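Local coordinates for protein post-proline cleaving enzyme (Rickettsia typhi, PDB 4HVT) that probably acts as a serine-type oligopeptidase that cleaves peptides on the carboxyl side of proline, at residues S255-I260 and N271-T276; I286-D291 and T328-T333; Y301-L306 and G320-L325; W310-H315 and S335-L340. All blocks are in the same frame, centred on the assembly; numbering follows the deposited sequence. Where two conformers were deposited one is given.

Contact 1 (S255-I260 and N271-T276); sequences SSLIFI and NYILDT
The Phe259 ring meets the side-chain amide of Asn271 obliquely, the two planes 39° apart, with Phe259 CZ 3.6 Å from Asn271 OD1. Phe259 CG is anti to the backbone N (chi1 178°), and the end of the ring comes toward the partner strand; Asn271 OD1 is hydrogen-bonded to Ser261 OG. The Tyr272 ring turns an edge to Ile260 O, which lies in the ring plane 4.0 Å from Tyr272 CD1, and Phe234 also meets this ring. On the face shared with Phe259 and Ile273, Leu257 runs alongside Asp275, its CD2 3.5 Å from Asp275 CG; the carboxylate forms a salt bridge with Lys277 through OD1. On the other face, Ile260 lies across Leu274, its CD1 3.7 Å from Leu274 CB. Antiparallel hydrogen-bonded pairs Ile258-Leu274 and Ile260-Tyr272 hold the backbones, Leu274 N lying 2.8 Å from Ile258 O, and just beyond the strand pairing Thr276 N reaches Ser256 O at 3.0 Å. The two segments are the middle pair of a four-stranded antiparallel sheet in the beta-propeller domain: strand 242-247 bonds to the outer side of 257-263, and strand 282-285 to that of 269-275.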
loop_
_atom_site.group_PDB
_atom_site.type_symbol
_atom_site.label_atom_id
_atom_site.label_comp_id
_atom_site.label_asym_id
_atom_site.label_seq_id
_atom_site.Cartn_x
_atom_site.Cartn_y
_atom_site.Cartn_z
ATOM N N SER A 255 -4.689 -10.804 -25.821
ATOM C CA SER A 255 -5.675 -11.028 -24.755
ATOM C C SER A 255 -5.643 -12.486 -24.241
ATOM O O SER A 255 -6.371 -12.859 -23.325
ATOM C CB SER A 255 -7.065 -10.581 -25.258
ATOM O OG SER A 255 -7.451 -11.262 -26.465
ATOM N N SER A 256 -4.787 -13.304 -24.803
ATOM C CA SER A 256 -4.774 -14.696 -24.536
ATOM C C SER A 256 -3.539 -15.188 -23.766
ATOM O O SER A 256 -3.403 -16.399 -23.492
ATOM C CB SER A 256 -4.846 -15.435 -25.860
ATOM O OG SER A 256 -3.817 -15.077 -26.793
ATOM N N LEU A 257 -2.581 -14.319 -23.537
ATOM C CA LEU A 257 -1.432 -14.735 -22.767
ATOM C C LEU A 257 -1.677 -14.273 -21.335
ATOM O O LEU A 257 -1.735 -13.089 -21.061
ATOM C CB LEU A 257 -0.147 -14.159 -23.357
ATOM C CG LEU A 257 0.217 -14.743 -24.746
ATOM C CD1 LEU A 257 1.291 -13.823 -25.319
ATOM C CD2 LEU A 257 0.645 -16.242 -24.751
ATOM N N ILE A 258 -1.739 -15.235 -20.425
ATOM C CA ILE A 258 -1.951 -14.995 -19.031
ATOM C C ILE A 258 -0.692 -15.310 -18.235
ATOM O O ILE A 258 -0.073 -16.382 -18.425
ATOM C CB ILE A 258 -3.163 -15.861 -18.516
ATOM C CG1 ILE A 258 -4.467 -15.554 -19.299
ATOM C CG2 ILE A 258 -3.324 -15.749 -16.998
ATOM C CD1 ILE A 258 -5.055 -14.192 -19.092
ATOM N N PHE A 259 -0.315 -14.373 -17.346
ATOM C CA PHE A 259 0.807 -14.540 -16.451
ATOM C C PHE A 259 0.276 -15.137 -15.176
ATOM O O PHE A 259 -0.523 -14.526 -14.486
ATOM C CB PHE A 259 1.439 -13.159 -16.226
ATOM C CG PHE A 259 2.631 -13.141 -15.260
ATOM C CD1 PHE A 259 3.846 -13.721 -15.608
ATOM C CD2 PHE A 259 2.546 -12.487 -14.086
ATOM C CE1 PHE A 259 4.939 -13.678 -14.773
ATOM C CE2 PHE A 259 3.664 -12.412 -13.248
ATOM C CZ PHE A 259 4.845 -13.013 -13.571
ATOM N N ILE A 260 0.772 -16.318 -14.849
ATOM C CA ILE A 260 0.406 -17.005 -13.584
ATOM C C ILE A 260 1.588 -16.889 -12.677
ATOM O O ILE A 260 2.689 -17.250 -13.074
ATOM C CB ILE A 260 0.091 -18.455 -13.836
ATOM C CG1 ILE A 260 -1.241 -18.525 -14.646
ATOM C CG2 ILE A 260 -0.028 -19.205 -12.534
ATOM C CD1 ILE A 260 -1.625 -19.942 -14.963
ATOM N N ASN A 271 6.745 -18.783 -11.864
ATOM C CA ASN A 271 5.877 -18.032 -12.771
ATOM C C ASN A 271 5.703 -18.815 -14.086
ATOM O O ASN A 271 6.599 -19.591 -14.508
ATOM C CB ASN A 271 6.467 -16.662 -13.111
ATOM C CG ASN A 271 6.572 -15.750 -11.938
ATOM O OD1 ASN A 271 5.651 -15.619 -11.205
ATOM N ND2 ASN A 271 7.687 -15.096 -11.794
ATOM N N TYR A 272 4.564 -18.632 -14.722
ATOM C CA TYR A 272 4.212 -19.359 -15.919
ATOM C C TYR A 272 3.470 -18.469 -16.937
ATOM O O TYR A 272 2.840 -17.503 -16.591
ATOM C CB TYR A 272 3.248 -20.524 -15.632
ATOM C CG TYR A 272 3.722 -21.455 -14.534
ATOM C CD1 TYR A 272 3.627 -21.108 -13.201
ATOM C CD2 TYR A 272 4.210 -22.693 -14.874
ATOM C CE1 TYR A 272 4.062 -21.987 -12.222
ATOM C CE2 TYR A 272 4.654 -23.557 -13.893
ATOM C CZ TYR A 272 4.571 -23.154 -12.579
ATOM O OH TYR A 272 5.012 -24.047 -11.578
ATOM N N ILE A 273 3.557 -18.873 -18.188
ATOM C CA ILE A 273 2.662 -18.354 -19.183
ATOM C C ILE A 273 1.595 -19.379 -19.435
ATOM O O ILE A 273 1.909 -20.521 -19.783
ATOM C CB ILE A 273 3.374 -18.062 -20.534
ATOM C CG1 ILE A 273 4.490 -17.028 -20.320
ATOM C CG2 ILE A 273 2.406 -17.494 -21.579
ATOM C CD1 ILE A 273 5.264 -16.750 -21.577
ATOM N N LEU A 274 0.345 -18.969 -19.299
ATOM C CA LEU A 274 -0.826 -19.793 -19.698
ATOM C C LEU A 274 -1.316 -19.197 -21.009
ATOM O O LEU A 274 -1.709 -18.008 -21.094
ATOM C CB LEU A 274 -1.931 -19.747 -18.682
ATOM C CG LEU A 274 -3.218 -20.436 -19.055
ATOM C CD1 LEU A 274 -3.122 -21.951 -18.987
ATOM C CD2 LEU A 274 -4.305 -19.962 -18.151
ATOM N N ASP A 275 -1.260 -19.997 -22.066
ATOM C CA ASP A 275 -1.669 -19.538 -23.378
ATOM C C ASP A 275 -3.063 -20.125 -23.628
ATOM O O ASP A 275 -3.225 -21.390 -23.536
ATOM C CB ASP A 275 -0.664 -20.069 -24.407
ATOM C CG ASP A 275 -0.673 -19.331 -25.680
ATOM O OD1 ASP A 275 -1.743 -18.839 -26.047
ATOM O OD2 ASP A 275 0.385 -19.357 -26.387
ATOM N N THR A 276 -4.049 -19.273 -23.910
ATOM C CA THR A 276 -5.472 -19.734 -23.868
ATOM C C THR A 276 -6.134 -19.930 -25.235
ATOM O O THR A 276 -7.316 -20.247 -25.313
ATOM C CB THR A 276 -6.354 -18.784 -23.040
ATOM O OG1 THR A 276 -6.283 -17.486 -23.610
ATOM C CG2 THR A 276 -5.867 -18.608 -21.576
#

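Contact 2 (I286-D291 and T328-T333)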
loop_
_atom_site.group_PDB
_atom_site.type_symbol
_atom_site.label_atom_id
_atom_site.label_comp_id
_atom_site.label_asym_id
_atom_site.label_seq_id
_atom_site.Cartn_x
_atom_site.Cartn_y
_atom_site.Cartn_z
ATOM N N ILE A 286 8.173 -20.157 -16.751
ATOM C CA ILE A 286 9.082 -19.055 -17.071
ATOM C C ILE A 286 10.449 -19.305 -16.404
ATOM O O ILE A 286 10.522 -19.677 -15.219
ATOM C CB ILE A 286 8.474 -17.706 -16.606
ATOM C CG1 ILE A 286 7.351 -17.325 -17.537
ATOM C CG2 ILE A 286 9.533 -16.618 -16.532
ATOM C CD1 ILE A 286 6.498 -16.228 -17.008
ATOM N N ASN A 287 11.497 -19.159 -17.218
ATOM C CA ASN A 287 12.869 -19.269 -16.795
ATOM C C ASN A 287 13.441 -17.850 -16.610
ATOM O O ASN A 287 13.902 -17.202 -17.584
ATOM C CB ASN A 287 13.676 -20.064 -17.840
ATOM C CG ASN A 287 15.078 -20.422 -17.339
ATOM O OD1 ASN A 287 15.519 -19.901 -16.329
ATOM N ND2 ASN A 287 15.744 -21.369 -18.013
ATOM N N MET A 288 13.279 -17.360 -15.374
ATOM C CA MET A 288 13.876 -16.100 -14.928
ATOM C C MET A 288 14.333 -16.293 -13.490
ATOM O O MET A 288 13.932 -17.279 -12.813
ATOM C CB MET A 288 12.861 -14.918 -14.980
ATOM C CG MET A 288 12.404 -14.505 -16.390
ATOM S SD MET A 288 13.733 -13.742 -17.354
ATOM C CE MET A 288 13.698 -12.133 -16.539
ATOM N N PRO A 289 15.223 -15.424 -13.015
ATOM C CA PRO A 289 15.592 -15.532 -11.594
ATOM C C PRO A 289 14.355 -15.591 -10.693
ATOM O O PRO A 289 13.398 -14.868 -10.900
ATOM C CB PRO A 289 16.455 -14.266 -11.362
ATOM C CG PRO A 289 17.031 -13.944 -12.698
ATOM C CD PRO A 289 15.873 -14.264 -13.656
ATOM N N SER A 290 14.373 -16.445 -9.665
ATOM C CA SER A 290 13.189 -16.682 -8.880
ATOM C C SER A 290 12.674 -15.472 -8.106
ATOM O O SER A 290 11.490 -15.414 -7.818
ATOM C CB SER A 290 13.425 -17.836 -7.899
ATOM O OG SER A 290 14.443 -17.537 -6.966
ATOM N N ASP A 291 13.541 -14.478 -7.852
ATOM C CA ASP A 291 13.143 -13.251 -7.150
ATOM C C ASP A 291 13.065 -12.056 -8.080
ATOM O O ASP A 291 12.887 -10.934 -7.612
ATOM C CB ASP A 291 14.011 -12.950 -5.925
ATOM C CG ASP A 291 15.516 -12.925 -6.228
ATOM O OD1 ASP A 291 15.982 -13.192 -7.363
ATOM O OD2 ASP A 291 16.258 -12.567 -5.275
ATOM N N THR A 328 8.697 -14.326 -25.650
ATOM C CA THR A 328 9.038 -15.717 -26.044
ATOM C C THR A 328 10.344 -16.157 -25.374
ATOM O O THR A 328 10.502 -17.338 -25.074
ATOM C CB THR A 328 9.157 -15.931 -27.547
ATOM O OG1 THR A 328 10.174 -15.071 -28.082
ATOM C CG2 THR A 328 7.802 -15.673 -28.174
ATOM N N ASP A 329 11.247 -15.231 -25.106
ATOM C CA ASP A 329 12.505 -15.566 -24.448
ATOM C C ASP A 329 12.295 -15.903 -22.975
ATOM O O ASP A 329 13.177 -16.501 -22.365
ATOM C CB ASP A 329 13.553 -14.472 -24.574
ATOM C CG ASP A 329 14.327 -14.515 -25.885
ATOM O OD1 ASP A 329 14.263 -15.516 -26.628
ATOM O OD2 ASP A 329 15.016 -13.531 -26.126
ATOM N N LEU A 330 11.135 -15.603 -22.409
ATOM C CA LEU A 330 10.850 -16.047 -21.036
ATOM C C LEU A 330 10.878 -17.543 -20.861
ATOM O O LEU A 330 11.180 -18.013 -19.781
ATOM C CB LEU A 330 9.489 -15.584 -20.582
ATOM C CG LEU A 330 9.320 -14.092 -20.348
ATOM C CD1 LEU A 330 7.861 -13.717 -20.122
ATOM C CD2 LEU A 330 10.162 -13.616 -19.194
ATOM N N LEU A 331 10.562 -18.257 -21.921
ATOM C CA LEU A 331 10.465 -19.740 -21.891
ATOM C C LEU A 331 11.751 -20.445 -22.228
ATOM O O LEU A 331 11.786 -21.709 -22.222
ATOM C CB LEU A 331 9.307 -20.140 -22.825
ATOM C CG LEU A 331 7.953 -19.514 -22.461
ATOM C CD1 LEU A 331 6.836 -20.035 -23.373
ATOM C CD2 LEU A 331 7.639 -19.758 -20.995
ATOM N N LYS A 332 12.802 -19.702 -22.542
ATOM C CA LYS A 332 14.018 -20.253 -23.118
ATOM C C LYS A 332 15.117 -20.325 -22.083
ATOM O O LYS A 332 15.129 -19.576 -21.075
ATOM C CB LYS A 332 14.505 -19.403 -24.314
ATOM C CG LYS A 332 13.494 -19.302 -25.429
ATOM C CD LYS A 332 14.127 -18.880 -26.745
ATOM C CE LYS A 332 13.062 -18.755 -27.837
ATOM N NZ LYS A 332 13.646 -18.914 -29.191
ATOM N N THR A 333 16.070 -21.239 -22.336
ATOM C CA THR A 333 17.274 -21.273 -21.505
ATOM C C THR A 333 18.071 -20.000 -21.730
ATOM O O THR A 333 17.889 -19.310 -22.749
ATOM C CB THR A 333 18.197 -22.446 -21.862
ATOM O OG1 THR A 333 18.540 -22.382 -23.262
ATOM C CG2 THR A 333 17.491 -23.763 -21.553
#
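Ile286, just past strand 282-285, begins the connection between two four-stranded sheets of the beta-propeller and lies beside Leu330, which belongs to a turn-like loop of the second sheet. The two side chains point the same way, Ile286 CG2 being 4.1 Å from Leu330 CD2, and Ile286 CG1 also brushes Leu331 CD2. On the backbone, Ile286 CA approaches Leu330 O at 3.6 Å in a CA-H...O contact. The same oxygen accepts the hydrogen bond across the contact, from Asn287 N at 2.8 Å; it is fairly straight (160° at the hydrogen), and the donor sits nearly along the C=O axis. Residues 328-330 turn with helix-like backbone angles but form no regular helix, and the Leu330 carbonyl faces the connection. At Asn287 the side chain is exposed: CG is anti to the backbone N (chi1 -170°), and the group lies by the following turn, with CB 3.6 Å from Lys332 O and ND2 3.8 Å from Thr333 CA. Met288, partly exposed, turns to an apolar cluster in which Trp304 of strand 301-305 packs against both it and Leu330. The Met288 side chain crosses that of Leu330 at an angle, and Leu330 CD2 touches Met288 CG at 3.7 Å and Met288 SD at 4.0 Å.

Contact 3 (Y301-L306 and G320-L325)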
loop_
_atom_site.group_PDB
_atom_site.type_symbol
_atom_site.label_atom_id
_atom_site.label_comp_id
_atom_site.label_asym_id
_atom_site.label_seq_id
_atom_site.Cartn_x
_atom_site.Cartn_y
_atom_site.Cartn_z
ATOM N N TYR A 301 7.266 -7.090 -25.694
ATOM C CA TYR A 301 8.397 -7.113 -24.770
ATOM C C TYR A 301 7.918 -6.954 -23.319
ATOM O O TYR A 301 6.936 -6.229 -23.111
ATOM C CB TYR A 301 9.388 -5.997 -25.119
ATOM C CG TYR A 301 10.088 -6.292 -26.420
ATOM C CD1 TYR A 301 9.433 -6.112 -27.632
ATOM C CD2 TYR A 301 11.348 -6.852 -26.433
ATOM C CE1 TYR A 301 10.020 -6.450 -28.818
ATOM C CE2 TYR A 301 11.949 -7.176 -27.625
ATOM C CZ TYR A 301 11.269 -7.000 -28.806
ATOM O OH TYR A 301 11.832 -7.369 -30.004
ATOM N N VAL A 302 8.613 -7.540 -22.357
ATOM C CA VAL A 302 8.287 -7.512 -20.959
ATOM C C VAL A 302 9.471 -7.002 -20.171
ATOM O O VAL A 302 10.605 -7.176 -20.590
ATOM C CB VAL A 302 7.848 -8.910 -20.435
ATOM C CG1 VAL A 302 6.464 -9.282 -20.955
ATOM C CG2 VAL A 302 8.839 -9.938 -20.850
ATOM N N PHE A 303 9.179 -6.269 -19.102
ATOM C CA PHE A 303 10.183 -5.638 -18.244
ATOM C C PHE A 303 10.234 -6.316 -16.921
ATOM O O PHE A 303 9.198 -6.478 -16.276
ATOM C CB PHE A 303 9.833 -4.176 -18.006
ATOM C CG PHE A 303 9.666 -3.376 -19.280
ATOM C CD1 PHE A 303 10.749 -3.113 -20.034
ATOM C CD2 PHE A 303 8.418 -2.961 -19.732
ATOM C CE1 PHE A 303 10.663 -2.426 -21.216
ATOM C CE2 PHE A 303 8.317 -2.290 -20.930
ATOM C CZ PHE A 303 9.439 -2.066 -21.696
ATOM N N TRP A 304 11.448 -6.635 -16.434
ATOM C CA TRP A 304 11.639 -7.384 -15.226
ATOM C C TRP A 304 12.668 -6.675 -14.350
ATOM O O TRP A 304 13.735 -6.230 -14.810
ATOM C CB TRP A 304 12.100 -8.806 -15.521
ATOM C CG TRP A 304 11.028 -9.670 -16.092
ATOM C CD1 TRP A 304 10.486 -9.570 -17.339
ATOM C CD2 TRP A 304 10.321 -10.759 -15.441
ATOM N NE1 TRP A 304 9.459 -10.499 -17.502
ATOM C CE2 TRP A 304 9.361 -11.251 -16.353
ATOM C CE3 TRP A 304 10.405 -11.352 -14.151
ATOM C CZ2 TRP A 304 8.514 -12.329 -16.044
ATOM C CZ3 TRP A 304 9.564 -12.403 -13.858
ATOM C CH2 TRP A 304 8.648 -12.907 -14.812
ATOM N N LEU A 305 12.305 -6.544 -13.083
ATOM C CA LEU A 305 13.175 -5.995 -12.050
ATOM C C LEU A 305 13.929 -7.116 -11.355
ATOM O O LEU A 305 13.327 -8.124 -11.020
ATOM C CB LEU A 305 12.345 -5.251 -10.998
ATOM C CG LEU A 305 13.045 -4.657 -9.772
ATOM C CD1 LEU A 305 14.015 -3.586 -10.238
ATOM C CD2 LEU A 305 12.033 -4.136 -8.777
ATOM N N LEU A 306 15.211 -6.869 -11.089
ATOM C CA LEU A 306 16.054 -7.807 -10.350
ATOM C C LEU A 306 16.125 -7.431 -8.877
ATOM O O LEU A 306 16.394 -6.302 -8.542
ATOM C CB LEU A 306 17.449 -7.900 -10.961
ATOM C CG LEU A 306 17.542 -8.163 -12.467
ATOM C CD1 LEU A 306 18.990 -8.394 -12.872
ATOM C CD2 LEU A 306 16.639 -9.323 -12.889
ATOM N N GLY A 320 18.700 -4.737 -8.548
ATOM C CA GLY A 320 18.047 -3.431 -8.749
ATOM C C GLY A 320 17.971 -2.927 -10.182
ATOM O O GLY A 320 17.348 -1.904 -10.447
ATOM N N SER A 321 18.570 -3.662 -11.114
ATOM C CA SER A 321 18.483 -3.381 -12.531
ATOM C C SER A 321 17.140 -3.762 -13.122
ATOM O O SER A 321 16.421 -4.620 -12.600
ATOM C CB SER A 321 19.583 -4.139 -13.324
ATOM O OG SER A 321 20.902 -3.807 -12.850
ATOM N N LEU A 322 16.816 -3.088 -14.216
ATOM C CA LEU A 322 15.646 -3.422 -15.009
ATOM C C LEU A 322 16.114 -3.975 -16.342
ATOM O O LEU A 322 16.894 -3.350 -17.035
ATOM C CB LEU A 322 14.768 -2.200 -15.243
ATOM C CG LEU A 322 13.358 -2.557 -15.801
ATOM C CD1 LEU A 322 12.424 -3.052 -14.692
ATOM C CD2 LEU A 322 12.738 -1.337 -16.494
ATOM N N VAL A 323 15.608 -5.147 -16.710
ATOM C CA VAL A 323 15.884 -5.693 -18.030
ATOM C C VAL A 323 14.581 -5.830 -18.855
ATOM O O VAL A 323 13.459 -5.768 -18.288
ATOM C CB VAL A 323 16.519 -7.107 -17.925
ATOM C CG1 VAL A 323 17.806 -7.108 -17.084
ATOM C CG2 VAL A 323 15.502 -8.097 -17.339
ATOM N N ALA A 324 14.742 -5.918 -20.180
ATOM C CA ALA A 324 13.658 -6.130 -21.057
ATOM C C ALA A 324 14.015 -7.271 -21.955
ATOM O O ALA A 324 15.197 -7.490 -22.277
ATOM C CB ALA A 324 13.433 -4.908 -21.905
ATOM N N LEU A 325 12.980 -7.991 -22.348
ATOM C CA LEU A 325 13.142 -9.106 -23.300
ATOM C C LEU A 325 11.829 -9.374 -24.013
ATOM O O LEU A 325 10.728 -9.119 -23.542
ATOM C CB LEU A 325 13.638 -10.404 -22.664
ATOM C CG LEU A 325 12.848 -11.127 -21.574
ATOM C CD1 LEU A 325 13.322 -12.548 -21.329
ATOM C CD2 LEU A 325 12.799 -10.351 -20.218
#
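Trp304, Leu325 and Val302 form the closely packed part of this antiparallel strand pair. Leu325 CG stands between the backbone N and the carbonyl carbon (chi1 61°), and its CD2 lies obliquely to the indole, 3.8 Å from Trp304 CD1, while meeting Val302 CG2 at 4.0 Å. Val302 CG2 lies in plane at the edge of the indole, and Trp304 CB rests on Val323 CG2. On the opposite face Phe303 CD1 touches Ala324 CB at 3.7 Å, and Leu322 CD1 packs on the backbone carbonyl of Trp304. Paired bonds between Val302 and Leu325 and between Trp304 and Val323 hold this part, Trp304 N lying 2.9 Å from Val323 O. The other end is less regular, and it carries Leu305, the partly exposed residue of an otherwise buried contact. There Leu305 CD1 lies by two carbonyl oxygens, 3.5 Å from Ser321 O and 3.7 Å from Gly320 O. Leu306 N bonds to Ser321 O, but Gly320 N approaches Leu306 O from above the carbonyl plane, 42° out of it, in a bond of 2.8 Å. Phe303 and Leu322 face strand 350-357 of the next sheet, while Val302 reaches Leu249 in the loop after strand 242-247 of the preceding sheet. Central strands packed on both faces are characteristic of a beta-propeller blade, here in the N-terminal propeller domain of a prolyl oligopeptidase.

Contact 4 (W310-H315 and S335-L340); sequences WKFKSH and SDKTSL
Phe312 and Lys313 begin a type II' beta turn that reverses the chain at His315, while Lys337 and Leu340 bound a type I turn in the other segment; no hydrogen bond joins the two. The first turn closes a tight two-stranded hairpin, 310-312 with 315-317, inserted between two strands of a beta-propeller blade; its ends pair as Phe312 N to His315 O at 2.8 Å and His315 N to Phe312 O. The side chains of the hairpin bridge the gap. Phe312 CG is anti to the backbone N (chi1 176°), and the ring reaches tip to tip toward Leu340, bringing CE2 within 3.6 Å of Leu340 CD2. Trp310 approaches the same leucine with the far end of its indole, CZ3 being 3.7 Å from Leu340 CD1; Leu340 was deposited in two conformers, and these distances hold for one. Within the hairpin, Phe312 CB lies over one face of the Trp310 indole, toward its rim, and Lys313 CG sits over the centre of the Phe312 ring, 4.1 Å above it. Leu340 CD1 lies over the opposite face. Lys313 stretches past the ring, its NZ 3.5 Å from Ser335 O, too long for a hydrogen bond. Lys337 O lies at the ring edge, in plane. The Lys337 chain passes the ring obliquely, CD 3.7 Å from Phe312 CE1, and its NZ hydrogen-bonds three backbone oxygens, Asn287 O, Asp329 O and Lys332 O.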
loop_
_atom_site.group_PDB
_atom_site.type_symbol
_atom_site.label_atom_id
_atom_site.label_comp_id
_atom_site.label_asym_id
_atom_site.label_seq_id
_atom_site.Cartn_x
_atom_site.Cartn_y
_atom_site.Cartn_z
ATOM N N TRP A 310 22.321 -11.094 -11.206
ATOM C CA TRP A 310 22.094 -12.177 -12.157
ATOM C C TRP A 310 23.349 -12.371 -13.035
ATOM O O TRP A 310 23.648 -11.489 -13.823
ATOM C CB TRP A 310 20.918 -11.801 -13.034
ATOM C CG TRP A 310 20.444 -12.841 -13.980
ATOM C CD1 TRP A 310 20.880 -14.155 -14.096
ATOM C CD2 TRP A 310 19.416 -12.684 -14.953
ATOM N NE1 TRP A 310 20.168 -14.795 -15.097
ATOM C CE2 TRP A 310 19.257 -13.916 -15.625
ATOM C CE3 TRP A 310 18.620 -11.627 -15.333
ATOM C CZ2 TRP A 310 18.296 -14.092 -16.646
ATOM C CZ3 TRP A 310 17.683 -11.782 -16.321
ATOM C CH2 TRP A 310 17.488 -13.008 -16.947
ATOM N N LYS A 311 24.059 -13.517 -12.883
ATOM C CA LYS A 311 25.180 -13.863 -13.781
ATOM C C LYS A 311 24.538 -14.373 -15.048
ATOM O O LYS A 311 24.005 -15.457 -15.057
ATOM C CB LYS A 311 26.085 -14.966 -13.195
ATOM N N PHE A 312 24.468 -13.532 -16.072
ATOM C CA PHE A 312 23.723 -13.841 -17.307
ATOM C C PHE A 312 24.740 -13.822 -18.445
ATOM O O PHE A 312 25.248 -12.766 -18.786
ATOM C CB PHE A 312 22.546 -12.846 -17.537
ATOM C CG PHE A 312 21.816 -13.078 -18.833
ATOM C CD1 PHE A 312 20.964 -14.173 -18.984
ATOM C CD2 PHE A 312 22.040 -12.249 -19.934
ATOM C CE1 PHE A 312 20.307 -14.395 -20.180
ATOM C CE2 PHE A 312 21.392 -12.473 -21.139
ATOM C CZ PHE A 312 20.527 -13.563 -21.266
ATOM N N LYS A 313 25.080 -14.997 -18.979
ATOM C CA LYS A 313 26.117 -15.140 -20.017
ATOM C C LYS A 313 27.411 -14.459 -19.535
ATOM O O LYS A 313 27.928 -14.844 -18.480
ATOM C CB LYS A 313 25.591 -14.609 -21.359
ATOM C CG LYS A 313 24.315 -15.336 -21.802
ATOM C CD LYS A 313 24.086 -15.267 -23.305
ATOM C CE LYS A 313 22.607 -15.252 -23.653
ATOM N NZ LYS A 313 22.351 -15.916 -24.967
ATOM N N SER A 314 27.887 -13.429 -20.230
ATOM C CA SER A 314 29.145 -12.766 -19.865
ATOM C C SER A 314 29.020 -11.778 -18.683
ATOM O O SER A 314 30.023 -11.471 -18.009
ATOM C CB SER A 314 29.726 -12.020 -21.082
ATOM N N HIS A 315 27.791 -11.329 -18.421
ATOM C CA HIS A 315 27.516 -10.142 -17.606
ATOM C C HIS A 315 27.102 -10.509 -16.187
ATOM O O HIS A 315 26.480 -11.538 -15.977
ATOM C CB HIS A 315 26.405 -9.341 -18.283
ATOM C CG HIS A 315 26.702 -9.013 -19.713
ATOM N ND1 HIS A 315 26.328 -9.837 -20.756
ATOM C CD2 HIS A 315 27.385 -7.986 -20.271
ATOM C CE1 HIS A 315 26.756 -9.326 -21.899
ATOM N NE2 HIS A 315 27.396 -8.199 -21.633
ATOM N N SER A 335 21.058 -19.846 -22.700
ATOM C CA SER A 335 21.704 -20.038 -24.037
ATOM C C SER A 335 20.858 -19.582 -25.228
ATOM O O SER A 335 21.394 -19.069 -26.200
ATOM C CB SER A 335 22.072 -21.509 -24.275
ATOM O OG SER A 335 23.359 -21.777 -23.787
ATOM N N ASP A 336 19.552 -19.823 -25.156
ATOM C CA ASP A 336 18.640 -19.459 -26.221
ATOM C C ASP A 336 18.023 -18.016 -26.063
ATOM O O ASP A 336 17.279 -17.628 -26.967
ATOM C CB ASP A 336 17.537 -20.551 -26.370
ATOM C CG ASP A 336 18.086 -21.963 -26.838
ATOM O OD1 ASP A 336 19.138 -22.036 -27.480
ATOM O OD2 ASP A 336 17.431 -23.014 -26.589
ATOM N N LYS A 337 18.334 -17.232 -24.996
ATOM C CA LYS A 337 17.739 -15.815 -24.726
ATOM C C LYS A 337 18.287 -14.503 -25.411
ATOM O O LYS A 337 18.687 -13.445 -24.741
ATOM C CB LYS A 337 17.746 -15.445 -23.275
ATOM C CG LYS A 337 16.663 -16.041 -22.407
ATOM C CD LYS A 337 16.841 -15.499 -21.003
ATOM C CE LYS A 337 15.534 -15.575 -20.267
ATOM N NZ LYS A 337 15.086 -16.979 -20.045
ATOM N N THR A 338 18.098 -14.499 -26.695
ATOM C CA THR A 338 18.804 -13.577 -27.534
ATOM C C THR A 338 18.361 -12.115 -27.401
ATOM O O THR A 338 19.114 -11.231 -27.777
ATOM C CB THR A 338 18.639 -14.006 -29.002
ATOM O OG1 THR A 338 17.269 -13.879 -29.377
ATOM C CG2 THR A 338 19.083 -15.469 -29.225
ATOM N N SER A 339 17.171 -11.840 -26.870
ATOM C CA SER A 339 16.630 -10.476 -26.865
ATOM C C SER A 339 16.891 -9.672 -25.594
ATOM O O SER A 339 16.410 -8.520 -25.487
ATOM C CB SER A 339 15.106 -10.473 -27.117
ATOM O OG SER A 339 14.434 -11.060 -26.043
ATOM N N LEU A 340 17.571 -10.224 -24.604
ATOM C CA LEU A 340 17.597 -9.538 -23.323
ATOM C C LEU A 340 18.456 -8.283 -23.396
ATOM O O LEU A 340 19.566 -8.318 -23.943
ATOM C CB LEU A 340 18.050 -10.479 -22.212
ATOM C CG LEU A 340 18.096 -9.796 -20.857
ATOM C CD1 LEU A 340 17.423 -10.724 -19.840
ATOM C CD2 LEU A 340 19.527 -9.435 -20.472
#

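Overall arrangement
All four contacts lie in the beta-propeller domain, on one side of the chain's centre. Contact 1 is the middle strand pair of the sheet 242-285 and comes first in the chain. Contact 2 follows, linking the exit from that sheet to a loop of the next, 293-344; contact 3, the central strand pair of this second sheet, falls in sequence between the two segments of contact 2. Contact 4 crosses contacts 2 and 3 in sequence and ties the 310-317 hairpin to the loop before strand 341-344. Centres of contacts 2, 3 and 4 are 11 to 12 Å apart, whereas contacts 1 and 4 are 23 Å apart and do not touch. Trp304 meets contacts 1 and 2, joining neighbouring blades.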